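Local coordinates for stromal cell-derived factor 2-like protein (PDB 3MAL) that takes part in protein quality control and the unfolded protein response of the plant endoplasmic reticulum, in a complex needed for proper accumulation of an immune receptor kinase, at residues A[23-28]-A[32-37]; A[47-52]-A[88-93]; A[110-115]-A[153-158]; A[159-164]-A[168-173]. All coordinates share one frame; numbering follows the deposited sequence.

Contact 1: residues A[23-28]-A[32-37]; sequences AIKLMH and KFRLHS
The chain of M27 stays extended until its last torsion, where a bend (chi3 80°) lays CE over the aliphatic part of K32, 3.7 Å from K32 CD, the two side chains passing at a slant. R34 is folded at chi2 (91°), which swings its guanidinium back alongside: NH1 reaches K32 O at 2.9 Å, with that oxygen in the guanidinium plane, and NH2 goes to E188. The same carboxylate also binds K25 NZ, so one acid probably offsets both neighbouring cations. L26 and L35, by contrast, lie side by side and point the same way, with L26 CD2 and L35 CD2 4.1 Å apart. Backbone bonds supply the rest: L35 N to L26 O at 2.9 Å, H28 N to F33 O at 2.9 Å, and a more bent K32 N to H28 O at 2.8 Å that closes the turn. Beyond L35 the strands part, and water 1 spans the gap, accepting from L26 N (2.9 Å) and donating to L35 O (2.7 Å). With the strand axes 119° apart and a single bridge, M27 with R34, this is the corner where a barrel strand passes into a hairpin of the cap, as in a beta-trefoil.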
loop_
_atom_site.group_PDB
_atom_site.type_symbol
_atom_site.label_atom_id
_atom_site.label_comp_id
_atom_site.label_asym_id
_atom_site.label_seq_id
_atom_site.Cartn_x
_atom_site.Cartn_y
_atom_site.Cartn_z
ATOM N N ALA A 23 8.061 -9.005 -4.274
ATOM C CA ALA A 23 7.643 -8.775 -2.889
ATOM C C ALA A 23 8.370 -7.545 -2.335
ATOM O O ALA A 23 9.589 -7.413 -2.471
ATOM C CB ALA A 23 7.916 -9.993 -2.012
ATOM N N ILE A 24 7.605 -6.635 -1.737
ATOM C CA ILE A 24 8.165 -5.382 -1.234
ATOM C C ILE A 24 7.660 -5.045 0.163
ATOM O O ILE A 24 6.600 -5.524 0.580
ATOM C CB ILE A 24 7.852 -4.176 -2.169
ATOM C CG1 ILE A 24 6.356 -3.831 -2.159
ATOM C CG2 ILE A 24 8.474 -4.403 -3.578
ATOM C CD1 ILE A 24 6.002 -2.496 -2.829
ATOM N N LYS A 25 8.441 -4.234 0.873
ATOM C CA LYS A 25 7.910 -3.424 1.951
ATOM C C LYS A 25 7.777 -1.978 1.450
ATOM O O LYS A 25 8.464 -1.565 0.505
ATOM C CB LYS A 25 8.778 -3.518 3.192
ATOM C CG LYS A 25 8.907 -4.933 3.715
ATOM C CD LYS A 25 9.479 -4.946 5.137
ATOM C CE LYS A 25 9.546 -6.388 5.665
ATOM N NZ LYS A 25 10.196 -6.415 7.007
ATOM N N LEU A 26 6.828 -1.253 2.029
ATOM C CA LEU A 26 6.575 0.127 1.673
ATOM C C LEU A 26 6.752 0.976 2.917
ATOM O O LEU A 26 5.976 0.860 3.875
ATOM C CB LEU A 26 5.159 0.266 1.097
ATOM C CG LEU A 26 4.966 1.495 0.218
ATOM C CD1 LEU A 26 5.683 1.358 -1.144
ATOM C CD2 LEU A 26 3.451 1.772 0.035
ATOM N N MET A 27 7.791 1.810 2.915
ATOM C CA MET A 27 8.124 2.622 4.058
ATOM C C MET A 27 7.618 4.050 3.890
ATOM O O MET A 27 7.850 4.684 2.851
ATOM C CB MET A 27 9.638 2.629 4.269
ATOM C CG MET A 27 10.087 3.342 5.550
ATOM S SD MET A 27 11.871 3.639 5.655
ATOM C CE MET A 27 12.007 5.079 4.612
ATOM N N HIS A 28 6.938 4.536 4.931
ATOM C CA HIS A 28 6.493 5.929 5.055
ATOM C C HIS A 28 7.717 6.838 5.173
ATOM O O HIS A 28 8.530 6.675 6.083
ATOM C CB HIS A 28 5.631 6.031 6.311
ATOM C CG HIS A 28 4.990 7.372 6.526
ATOM N ND1 HIS A 28 4.095 7.933 5.639
ATOM C CD2 HIS A 28 5.077 8.235 7.565
ATOM C CE1 HIS A 28 3.665 9.090 6.116
ATOM N NE2 HIS A 28 4.260 9.305 7.275
ATOM N N LYS A 32 9.129 6.553 8.843
ATOM C CA LYS A 32 9.873 5.301 8.660
ATOM C C LYS A 32 9.078 4.023 9.021
ATOM O O LYS A 32 9.620 2.927 8.953
ATOM C CB LYS A 32 11.233 5.323 9.394
ATOM C CG LYS A 32 12.063 6.630 9.215
ATOM C CD LYS A 32 12.325 6.949 7.744
ATOM C CE LYS A 32 13.122 8.271 7.624
ATOM N NZ LYS A 32 13.220 8.737 6.204
ATOM N N PHE A 33 7.799 4.161 9.378
ATOM C CA PHE A 33 6.950 2.982 9.651
ATOM C C PHE A 33 6.616 2.221 8.360
ATOM O O PHE A 33 6.570 2.803 7.266
ATOM C CB PHE A 33 5.655 3.378 10.408
ATOM C CG PHE A 33 5.858 3.629 11.912
ATOM C CD1 PHE A 33 6.912 4.435 12.380
ATOM C CD2 PHE A 33 4.982 3.076 12.847
ATOM C CE1 PHE A 33 7.097 4.661 13.774
ATOM C CE2 PHE A 33 5.145 3.301 14.219
ATOM C CZ PHE A 33 6.219 4.103 14.686
ATOM N N ARG A 34 6.379 0.917 8.485
ATOM C CA ARG A 34 6.106 0.094 7.317
ATOM C C ARG A 34 4.610 -0.221 7.145
ATOM O O ARG A 34 3.908 -0.548 8.100
ATOM C CB ARG A 34 6.888 -1.225 7.375
ATOM C CG ARG A 34 8.336 -1.114 7.086
ATOM C CD ARG A 34 9.107 -0.883 8.376
ATOM N NE ARG A 34 10.474 -1.373 8.283
ATOM C CZ ARG A 34 11.534 -0.582 8.271
ATOM N NH1 ARG A 34 11.369 0.731 8.386
ATOM N NH2 ARG A 34 12.751 -1.096 8.172
ATOM N N LEU A 35 4.137 -0.151 5.904
ATOM C CA LEU A 35 2.782 -0.590 5.590
ATOM C C LEU A 35 2.595 -2.050 6.027
ATOM O O LEU A 35 3.380 -2.927 5.659
ATOM C CB LEU A 35 2.499 -0.385 4.084
ATOM C CG LEU A 35 1.048 -0.589 3.611
ATOM C CD1 LEU A 35 0.136 0.534 4.164
ATOM C CD2 LEU A 35 0.969 -0.701 2.070
ATOM N N HIS A 36 1.541 -2.304 6.806
ATOM C CA HIS A 36 1.395 -3.532 7.545
ATOM C C HIS A 36 -0.077 -3.972 7.638
ATOM O O HIS A 36 -1.005 -3.146 7.705
ATOM C CB HIS A 36 2.009 -3.305 8.944
ATOM C CG HIS A 36 1.731 -4.381 9.955
ATOM N ND1 HIS A 36 0.622 -4.364 10.767
ATOM C CD2 HIS A 36 2.482 -5.431 10.370
ATOM C CE1 HIS A 36 0.664 -5.399 11.588
ATOM N NE2 HIS A 36 1.787 -6.057 11.370
ATOM N N SER A 37 -0.297 -5.285 7.612
ATOM C CA SER A 37 -1.645 -5.817 7.866
ATOM C C SER A 37 -1.557 -7.059 8.725
ATOM O O SER A 37 -0.466 -7.479 9.118
ATOM C CB SER A 37 -2.450 -6.043 6.561
ATOM O OG SER A 37 -3.853 -6.141 6.822
HETATM O O HOH W 1 5.645 -2.642 4.246
#

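Contact 2: residues A[47-52]-A[88-93]; sequences GQQSVT and LQHMKT
Hydrogen bonding carries the link between Q49 and T93. T93 OG1 donates to Q49 OE1 at 3.0 Å, and the C=O...O angle of 122°, with the hydroxyl in the carbonyl plane, places it on a lone pair of the amide oxygen. Q49 gets there by a long reach: its chain is extended through chi1 and chi2 (176°), bridging backbones whose nearest CA atoms, those of Q49 and T93, are still 9.6 Å apart. OE1 is also hydrogen-bonded to S37 OG, a hydroxyl shared with S50 O. The T93 hydroxyl in turn accepts from H90 ND1 at 2.9 Å, tilted 18° out of the imidazole plane, while H90 NE2 is bonded to N61 O.

The whole interface is small, about 90 Å² buried with both sides summed. The amide of Q49 meets the end of T93 from the opposite direction, NE2 lying 3.8 Å from CG2 of T93. Within 88-93 the loop curls round the histidine: K92 N lies 3.9 Å above the plane of the H90 ring, offset toward its rim, and T93 CB is at the ring edge.

The relay from H90 ND1 through T93 OG1 to Q49 OE1 ties the loop after strand 85-90 to strand 49-54 in the other sheet. Because T93 OG1 accepts from the ring and passes its own proton to the amide, the turn of both hydroxyl and imidazole is fixed.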
loop_
_atom_site.group_PDB
_atom_site.type_symbol
_atom_site.label_atom_id
_atom_site.label_comp_id
_atom_site.label_asym_id
_atom_site.label_seq_id
_atom_site.Cartn_x
_atom_site.Cartn_y
_atom_site.Cartn_z
ATOM N N GLY A 47 -15.603 -2.259 8.706
ATOM C CA GLY A 47 -15.403 -3.531 9.410
ATOM C C GLY A 47 -14.490 -4.511 8.661
ATOM O O GLY A 47 -14.423 -5.698 9.014
ATOM N N GLN A 48 -13.795 -4.048 7.618
ATOM C CA GLN A 48 -12.859 -4.931 6.894
ATOM C C GLN A 48 -11.525 -5.082 7.670
ATOM O O GLN A 48 -11.320 -4.421 8.682
ATOM C CB GLN A 48 -12.630 -4.445 5.451
ATOM C CG GLN A 48 -13.889 -4.571 4.556
ATOM C CD GLN A 48 -13.792 -3.783 3.267
ATOM O OE1 GLN A 48 -12.711 -3.342 2.876
ATOM N NE2 GLN A 48 -14.921 -3.597 2.604
ATOM N N GLN A 49 -10.639 -5.954 7.183
ATOM C CA GLN A 49 -9.313 -6.172 7.794
ATOM C C GLN A 49 -8.539 -4.868 7.842
ATOM O O GLN A 49 -8.465 -4.134 6.831
ATOM C CB GLN A 49 -8.533 -7.207 6.983
ATOM C CG GLN A 49 -7.156 -7.615 7.578
ATOM C CD GLN A 49 -6.485 -8.712 6.760
ATOM O OE1 GLN A 49 -5.470 -8.474 6.085
ATOM N NE2 GLN A 49 -7.058 -9.916 6.797
ATOM N N SER A 50 -7.935 -4.584 8.996
ATOM C CA SER A 50 -7.252 -3.320 9.222
ATOM C C SER A 50 -5.826 -3.304 8.668
ATOM O O SER A 50 -5.210 -4.348 8.413
ATOM C CB SER A 50 -7.241 -2.987 10.714
ATOM O OG SER A 50 -6.489 -3.965 11.423
ATOM N N VAL A 51 -5.355 -2.092 8.413
ATOM C CA VAL A 51 -4.027 -1.825 7.848
ATOM C C VAL A 51 -3.419 -0.735 8.758
ATOM O O VAL A 51 -4.123 0.178 9.177
ATOM C CB VAL A 51 -4.151 -1.340 6.370
ATOM C CG1 VAL A 51 -2.822 -0.732 5.871
ATOM C CG2 VAL A 51 -4.606 -2.477 5.464
ATOM N N THR A 52 -2.130 -0.850 9.073
ATOM C CA THR A 52 -1.442 0.085 9.968
ATOM C C THR A 52 -0.028 0.370 9.500
ATOM O O THR A 52 0.471 -0.257 8.544
ATOM C CB THR A 52 -1.321 -0.469 11.424
ATOM O OG1 THR A 52 -0.383 -1.557 11.454
ATOM C CG2 THR A 52 -2.675 -0.917 11.978
ATOM N N LEU A 88 -1.709 -4.120 -4.508
ATOM C CA LEU A 88 -0.740 -4.623 -3.553
ATOM C C LEU A 88 -1.430 -5.694 -2.741
ATOM O O LEU A 88 -2.378 -5.414 -2.027
ATOM C CB LEU A 88 -0.205 -3.495 -2.634
ATOM C CG LEU A 88 0.698 -2.470 -3.325
ATOM C CD1 LEU A 88 0.966 -1.298 -2.360
ATOM C CD2 LEU A 88 2.022 -3.124 -3.775
ATOM N N GLN A 89 -0.976 -6.938 -2.883
ATOM C CA GLN A 89 -1.632 -8.031 -2.171
ATOM C C GLN A 89 -0.777 -8.401 -0.971
ATOM O O GLN A 89 0.396 -8.669 -1.121
ATOM C CB GLN A 89 -1.835 -9.240 -3.091
ATOM C CG GLN A 89 -2.684 -10.334 -2.433
ATOM C CD GLN A 89 -2.898 -11.544 -3.342
ATOM O OE1 GLN A 89 -2.037 -11.888 -4.167
ATOM N NE2 GLN A 89 -4.040 -12.207 -3.174
ATOM N N HIS A 90 -1.385 -8.422 0.209
ATOM C CA HIS A 90 -0.719 -8.768 1.459
ATOM C C HIS A 90 -0.312 -10.236 1.394
ATOM O O HIS A 90 -1.154 -11.108 1.155
ATOM C CB HIS A 90 -1.683 -8.526 2.636
ATOM C CG HIS A 90 -1.029 -8.562 3.984
ATOM N ND1 HIS A 90 -1.414 -9.450 4.972
ATOM C CD2 HIS A 90 -0.041 -7.805 4.522
ATOM C CE1 HIS A 90 -0.682 -9.246 6.054
ATOM N NE2 HIS A 90 0.165 -8.261 5.806
ATOM N N MET A 91 0.973 -10.514 1.602
ATOM C CA MET A 91 1.475 -11.870 1.413
ATOM C C MET A 91 0.875 -12.852 2.409
ATOM O O MET A 91 0.529 -13.979 2.044
ATOM C CB MET A 91 2.994 -11.923 1.514
ATOM C CG MET A 91 3.745 -11.573 0.240
ATOM S SD MET A 91 5.511 -11.991 0.402
ATOM C CE MET A 91 5.511 -13.753 0.183
ATOM N N LYS A 92 0.755 -12.424 3.652
ATOM C CA LYS A 92 0.358 -13.322 4.730
ATOM C C LYS A 92 -1.120 -13.667 4.713
ATOM O O LYS A 92 -1.473 -14.804 5.016
ATOM C CB LYS A 92 0.763 -12.735 6.101
ATOM C CG LYS A 92 2.271 -12.801 6.381
ATOM C CD LYS A 92 2.696 -14.174 6.819
ATOM C CE LYS A 92 2.123 -14.524 8.179
ATOM N NZ LYS A 92 2.512 -13.528 9.172
ATOM N N THR A 93 -1.983 -12.710 4.348
ATOM C CA THR A 93 -3.440 -12.929 4.364
ATOM C C THR A 93 -4.081 -13.036 2.979
ATOM O O THR A 93 -5.242 -13.431 2.872
ATOM C CB THR A 93 -4.228 -11.840 5.166
ATOM O OG1 THR A 93 -4.095 -10.578 4.507
ATOM C CG2 THR A 93 -3.736 -11.721 6.610
#

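Contact 3: residues A[110-115]-A[153-158]; sequences LEVSCF and GYLHSH
In the interior of the beta-trefoil, V112 of strand 110-115 meets L155 of strand 154-161, two strands that each pair with the intervening strand 170-175. V112 CG1 touches L155 CD1 at 4.0 Å, and the two side chains cross at about a right angle, branch against branch. L155 has its CG anti to the backbone N (chi1 -176°), which carries its end nearer to V112 than its root suggests. V172 packs on both residues and completes the apolar cluster from strand 170-175. The second touch is at L110, whose CD2 rests 3.8 Å from G153 CA; with no side chain on the glycine, the methyl sits directly against the backbone.

The CA atoms of V112 and L155 are 7.8 Å apart, too far for a backbone ladder. Instead L110 and Y154 bond through their backbones to G174 and I175 of the strand between. The buried area is modest, 122 Å². V51 on L35, V112 on L97 and V172 on L155 recur as apolar pairs, one within each of the three MIR ranges, an arrangement consistent with the pseudo-threefold core of a beta-trefoil.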
loop_
_atom_site.group_PDB
_atom_site.type_symbol
_atom_site.label_atom_id
_atom_site.label_comp_id
_atom_site.label_asym_id
_atom_site.label_seq_id
_atom_site.Cartn_x
_atom_site.Cartn_y
_atom_site.Cartn_z
ATOM N N LEU A 110 -10.026 8.935 4.860
ATOM C CA LEU A 110 -10.543 7.782 4.120
ATOM C C LEU A 110 -9.984 6.525 4.763
ATOM O O LEU A 110 -8.778 6.413 4.937
ATOM C CB LEU A 110 -10.070 7.856 2.662
ATOM C CG LEU A 110 -10.868 8.422 1.464
ATOM C CD1 LEU A 110 -12.324 8.877 1.727
ATOM C CD2 LEU A 110 -10.023 9.428 0.636
ATOM N N GLU A 111 -10.843 5.567 5.091
ATOM C CA GLU A 111 -10.341 4.285 5.575
ATOM C C GLU A 111 -9.518 3.530 4.520
ATOM O O GLU A 111 -9.929 3.369 3.343
ATOM C CB GLU A 111 -11.485 3.398 6.019
ATOM C CG GLU A 111 -11.060 2.206 6.868
ATOM C CD GLU A 111 -12.166 1.187 6.952
ATOM O OE1 GLU A 111 -12.285 0.359 6.020
ATOM O OE2 GLU A 111 -12.927 1.245 7.931
ATOM N N VAL A 112 -8.369 3.040 4.968
ATOM C CA VAL A 112 -7.573 2.117 4.185
ATOM C C VAL A 112 -7.620 0.730 4.815
ATOM O O VAL A 112 -7.228 0.559 5.985
ATOM C CB VAL A 112 -6.100 2.638 4.024
ATOM C CG1 VAL A 112 -5.251 1.622 3.285
ATOM C CG2 VAL A 112 -6.107 3.929 3.230
ATOM N N SER A 113 -8.114 -0.248 4.042
ATOM C CA SER A 113 -8.307 -1.608 4.548
ATOM C C SER A 113 -7.643 -2.674 3.681
ATOM O O SER A 113 -7.008 -2.377 2.644
ATOM C CB SER A 113 -9.817 -1.931 4.670
ATOM O OG SER A 113 -10.431 -2.034 3.387
ATOM N N CYS A 114 -7.769 -3.920 4.133
ATOM C CA CYS A 114 -7.436 -5.086 3.321
ATOM C C CYS A 114 -8.736 -5.823 2.970
ATOM O O CYS A 114 -9.522 -6.176 3.860
ATOM C CB CYS A 114 -6.431 -6.012 4.045
ATOM S SG CYS A 114 -4.722 -5.801 3.410
ATOM N N PHE A 115 -8.950 -6.052 1.671
ATOM C CA PHE A 115 -10.236 -6.520 1.149
ATOM C C PHE A 115 -10.103 -7.830 0.374
ATOM O O PHE A 115 -9.096 -8.080 -0.291
ATOM C CB PHE A 115 -10.824 -5.436 0.225
ATOM C CG PHE A 115 -12.026 -5.865 -0.586
ATOM C CD1 PHE A 115 -11.873 -6.375 -1.880
ATOM C CD2 PHE A 115 -13.320 -5.717 -0.074
ATOM C CE1 PHE A 115 -12.974 -6.775 -2.628
ATOM C CE2 PHE A 115 -14.429 -6.091 -0.826
ATOM C CZ PHE A 115 -14.260 -6.613 -2.103
ATOM N N GLY A 153 -7.860 9.382 -3.036
ATOM C CA GLY A 153 -7.061 9.503 -1.810
ATOM C C GLY A 153 -5.604 9.050 -1.978
ATOM O O GLY A 153 -5.351 7.999 -2.579
ATOM N N TYR A 154 -4.642 9.838 -1.497
ATOM C CA TYR A 154 -3.248 9.384 -1.445
ATOM C C TYR A 154 -3.094 8.545 -0.190
ATOM O O TYR A 154 -3.565 8.944 0.882
ATOM C CB TYR A 154 -2.264 10.568 -1.390
ATOM C CG TYR A 154 -2.345 11.425 -2.610
ATOM C CD1 TYR A 154 -1.781 10.991 -3.815
ATOM C CD2 TYR A 154 -3.034 12.640 -2.592
ATOM C CE1 TYR A 154 -1.849 11.762 -4.960
ATOM C CE2 TYR A 154 -3.106 13.431 -3.747
ATOM C CZ TYR A 154 -2.512 12.967 -4.934
ATOM O OH TYR A 154 -2.568 13.695 -6.108
ATOM N N LEU A 155 -2.466 7.377 -0.335
ATOM C CA LEU A 155 -2.074 6.563 0.807
ATOM C C LEU A 155 -1.245 7.437 1.764
ATOM O O LEU A 155 -0.242 8.056 1.362
ATOM C CB LEU A 155 -1.236 5.353 0.330
ATOM C CG LEU A 155 -0.839 4.371 1.435
ATOM C CD1 LEU A 155 -2.081 3.591 1.900
ATOM C CD2 LEU A 155 0.243 3.419 0.906
ATOM N N HIS A 156 -1.631 7.441 3.034
ATOM C CA HIS A 156 -1.151 8.444 3.976
ATOM C C HIS A 156 -0.885 7.793 5.327
ATOM O O HIS A 156 -1.595 6.874 5.710
ATOM C CB HIS A 156 -2.250 9.510 4.147
ATOM C CG HIS A 156 -1.772 10.778 4.774
ATOM N ND1 HIS A 156 -1.808 10.995 6.137
ATOM C CD2 HIS A 156 -1.276 11.908 4.224
ATOM C CE1 HIS A 156 -1.340 12.201 6.401
ATOM N NE2 HIS A 156 -1.023 12.778 5.256
ATOM N N SER A 157 0.164 8.242 6.024
ATOM C CA SER A 157 0.305 7.948 7.438
ATOM C C SER A 157 0.826 9.172 8.201
ATOM O O SER A 157 1.042 10.254 7.625
ATOM C CB SER A 157 1.200 6.716 7.677
ATOM O OG SER A 157 0.909 6.122 8.941
ATOM N N HIS A 158 0.998 8.994 9.508
ATOM C CA HIS A 158 1.362 10.087 10.425
ATOM C C HIS A 158 1.571 9.531 11.831
ATOM O O HIS A 158 1.219 8.392 12.122
ATOM C CB HIS A 158 0.307 11.208 10.488
ATOM C CG HIS A 158 -1.122 10.740 10.392
ATOM N ND1 HIS A 158 -2.135 11.551 9.917
ATOM C CD2 HIS A 158 -1.707 9.553 10.688
ATOM C CE1 HIS A 158 -3.280 10.889 9.929
ATOM N NE2 HIS A 158 -3.050 9.672 10.400
#

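Contact 4: residues A[159-164]-A[168-173]; sequences DKKYQR and GQQEVC. With EDO (1,2-ethanediol), chain F; SO4 (sulfate ion), chain D.
E171 OE1 is gripped by S107 OG and H158 NE2, and OE2 of the same carboxylate by I106 N and S104 OG, which fixes the side chain that Y162 meets. Y162 OH comes to 3.7 Å from E171 CG, and the ring stands 75° from the carboxylate plane. With CG anti to the carbonyl carbon (chi1 -60°), the tyrosine lies along segment 168-173. Water 3, in the plane of its ring, accepts from Y162 OH (2.8 Å) and V172 N (2.9 Å), tying the ring's end to the strand.

Between the backbones, Y162 N donates to Q169 O at 2.9 Å and E171 N to K160 O at 2.9 Å; K161 CA adds a weaker CH...O contact to Q169 O at 3.3 Å. Between these bonds K161 and Q170 form an antiparallel non-hydrogen-bonded pair. Nearer the turn G168 N reaches Y162 O at 3.0 Å from well above the carbonyl plane, 40° out of it. At the exposed turn, ethanediol O2 accepts from Q163 N at 3.2 Å; this molecule and a sulfate weakly bound by R164 probably come from the crystallisation liquor. The arrangement is that of a beta hairpin, strands 154-161 and 170-175, in the cap of the trefoil.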
loop_
_atom_site.group_PDB
_atom_site.type_symbol
_atom_site.label_atom_id
_atom_site.label_comp_id
_atom_site.label_asym_id
_atom_site.label_seq_id
_atom_site.Cartn_x
_atom_site.Cartn_y
_atom_site.Cartn_z
ATOM N N ASP A 159 2.119 10.364 12.699
ATOM C CA ASP A 159 2.391 10.006 14.081
ATOM C C ASP A 159 1.079 10.085 14.888
ATOM O O ASP A 159 0.955 10.887 15.816
ATOM C CB ASP A 159 3.432 10.986 14.628
ATOM C CG ASP A 159 3.935 10.611 15.997
ATOM O OD1 ASP A 159 3.885 9.422 16.361
ATOM O OD2 ASP A 159 4.364 11.527 16.716
ATOM N N LYS A 160 0.107 9.263 14.495
ATOM C CA LYS A 160 -1.171 9.106 15.199
ATOM C C LYS A 160 -1.334 7.616 15.422
ATOM O O LYS A 160 -1.444 6.864 14.458
ATOM C CB LYS A 160 -2.331 9.691 14.377
ATOM C CG LYS A 160 -2.165 11.198 14.128
ATOM C CD LYS A 160 -3.472 11.841 13.678
ATOM C CE LYS A 160 -3.281 13.305 13.254
ATOM N NZ LYS A 160 -3.339 14.226 14.419
ATOM N N LYS A 161 -1.312 7.191 16.694
ATOM C CA LYS A 161 -1.117 5.784 17.013
ATOM C C LYS A 161 -2.258 5.138 17.777
ATOM O O LYS A 161 -2.894 5.778 18.617
ATOM C CB LYS A 161 0.160 5.593 17.838
ATOM C CG LYS A 161 1.446 6.088 17.211
ATOM C CD LYS A 161 2.581 5.637 18.112
ATOM C CE LYS A 161 3.733 6.615 18.183
ATOM N NZ LYS A 161 4.788 6.284 17.200
ATOM N N TYR A 162 -2.488 3.853 17.502
ATOM C CA TYR A 162 -3.400 3.034 18.312
ATOM C C TYR A 162 -2.785 2.816 19.702
ATOM O O TYR A 162 -1.575 2.971 19.874
ATOM C CB TYR A 162 -3.703 1.702 17.584
ATOM C CG TYR A 162 -4.367 1.943 16.237
ATOM C CD1 TYR A 162 -3.657 1.815 15.046
ATOM C CD2 TYR A 162 -5.694 2.358 16.168
ATOM C CE1 TYR A 162 -4.275 2.066 13.803
ATOM C CE2 TYR A 162 -6.317 2.621 14.964
ATOM C CZ TYR A 162 -5.612 2.472 13.780
ATOM O OH TYR A 162 -6.265 2.749 12.606
ATOM N N GLN A 163 -3.612 2.494 20.695
ATOM C CA GLN A 163 -3.102 2.312 22.061
ATOM C C GLN A 163 -3.336 0.938 22.666
ATOM O O GLN A 163 -2.377 0.280 23.078
ATOM C CB GLN A 163 -3.628 3.398 23.000
ATOM C CG GLN A 163 -2.752 4.650 22.983
ATOM C CD GLN A 163 -3.291 5.686 22.048
ATOM O OE1 GLN A 163 -4.513 5.842 21.921
ATOM N NE2 GLN A 163 -2.392 6.404 21.372
ATOM N N ARG A 164 -4.581 0.483 22.677
ATOM C CA ARG A 164 -4.924 -0.777 23.348
ATOM C C ARG A 164 -4.603 -2.042 22.528
ATOM O O ARG A 164 -3.809 -2.872 22.985
ATOM C CB ARG A 164 -6.378 -0.755 23.838
ATOM C CG ARG A 164 -6.582 0.194 25.039
ATOM C CD ARG A 164 -8.034 0.329 25.396
ATOM N NE ARG A 164 -8.395 1.739 25.498
ATOM C CZ ARG A 164 -8.641 2.394 26.626
ATOM N NH1 ARG A 164 -8.952 3.681 26.561
ATOM N NH2 ARG A 164 -8.611 1.778 27.809
ATOM N N GLY A 168 1.001 1.463 19.545
ATOM C CA GLY A 168 2.299 1.862 18.991
ATOM C C GLY A 168 2.333 1.813 17.458
ATOM O O GLY A 168 3.250 2.362 16.848
ATOM N N GLN A 169 1.360 1.147 16.839
ATOM C CA GLN A 169 1.215 1.152 15.366
ATOM C C GLN A 169 0.451 2.411 14.923
ATOM O O GLN A 169 -0.394 2.910 15.664
ATOM C CB GLN A 169 0.502 -0.100 14.870
ATOM C CG GLN A 169 1.358 -1.378 15.011
ATOM C CD GLN A 169 0.585 -2.671 14.717
ATOM O OE1 GLN A 169 -0.217 -2.743 13.770
ATOM N NE2 GLN A 169 0.858 -3.723 15.518
ATOM N N GLN A 170 0.772 2.932 13.739
ATOM C CA GLN A 170 0.181 4.195 13.262
ATOM C C GLN A 170 -1.066 3.932 12.424
ATOM O O GLN A 170 -1.160 2.902 11.726
ATOM C CB GLN A 170 1.188 5.003 12.408
ATOM C CG GLN A 170 2.371 5.489 13.183
ATOM C CD GLN A 170 3.442 6.160 12.338
ATOM O OE1 GLN A 170 3.417 6.144 11.090
ATOM N NE2 GLN A 170 4.394 6.767 13.015
ATOM N N GLU A 171 -2.004 4.877 12.480
ATOM C CA GLU A 171 -3.102 4.922 11.514
ATOM C C GLU A 171 -2.563 5.054 10.095
ATOM O O GLU A 171 -1.644 5.840 9.831
ATOM C CB GLU A 171 -4.040 6.110 11.784
ATOM C CG GLU A 171 -5.404 5.973 11.089
ATOM C CD GLU A 171 -6.153 7.289 11.013
ATOM O OE1 GLU A 171 -5.513 8.310 10.731
ATOM O OE2 GLU A 171 -7.377 7.298 11.222
ATOM N N VAL A 172 -3.162 4.290 9.186
ATOM C CA VAL A 172 -2.965 4.507 7.757
ATOM C C VAL A 172 -4.322 4.935 7.204
ATOM O O VAL A 172 -5.363 4.386 7.591
ATOM C CB VAL A 172 -2.411 3.234 7.069
ATOM C CG1 VAL A 172 -2.376 3.389 5.522
ATOM C CG2 VAL A 172 -1.017 2.933 7.626
ATOM N N CYS A 173 -4.319 5.951 6.344
ATOM C CA CYS A 173 -5.583 6.470 5.798
ATOM C C CYS A 173 -5.321 7.077 4.422
ATOM O O CYS A 173 -4.201 7.002 3.921
ATOM C CB CYS A 173 -6.192 7.501 6.753
ATOM S SG CYS A 173 -5.176 8.966 7.000
HETATM C C1 EDO F . -9.082 1.658 20.798
HETATM O O1 EDO F . -9.867 0.783 21.641
HETATM C C2 EDO F . -7.827 1.966 21.596
HETATM O O2 EDO F . -6.744 2.075 20.704
HETATM S S SO4 D . -9.846 6.570 24.000
HETATM O O1 SO4 D . -8.949 7.635 23.518
HETATM O O2 SO4 D . -9.595 5.284 23.316
HETATM O O3 SO4 D . -9.781 6.307 25.441
HETATM O O4 SO4 D . -11.213 7.043 23.783
HETATM O O HOH W 2 5.422 3.282 18.060
HETATM O O HOH W 3 -5.120 2.428 10.107
#

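In the fold
The four contacts all draw on the sheet containing strands 34-38, 49-54, 110-115, 154-161 and 170-175, with centres about 11 to 15 Å apart. Contacts 1 and 2 join where S37 OG meets S50 O (2.8 Å), and contacts 2 and 3 where Q49 O meets C114 N (2.8 Å). T52 OG1 and Q169 OE1, 2.6 Å apart, connect contacts 2 and 4; S157 OG and E171 O, 2.7 Å apart, connect contacts 3 and 4. F33 of contact 1 packs against Q170 of contact 4. Contacts 1 to 3 lie 8 to 9 Å from the chain centre, whereas contact 4, about 16 Å out, carries the ethanediol and sulfate at its periphery.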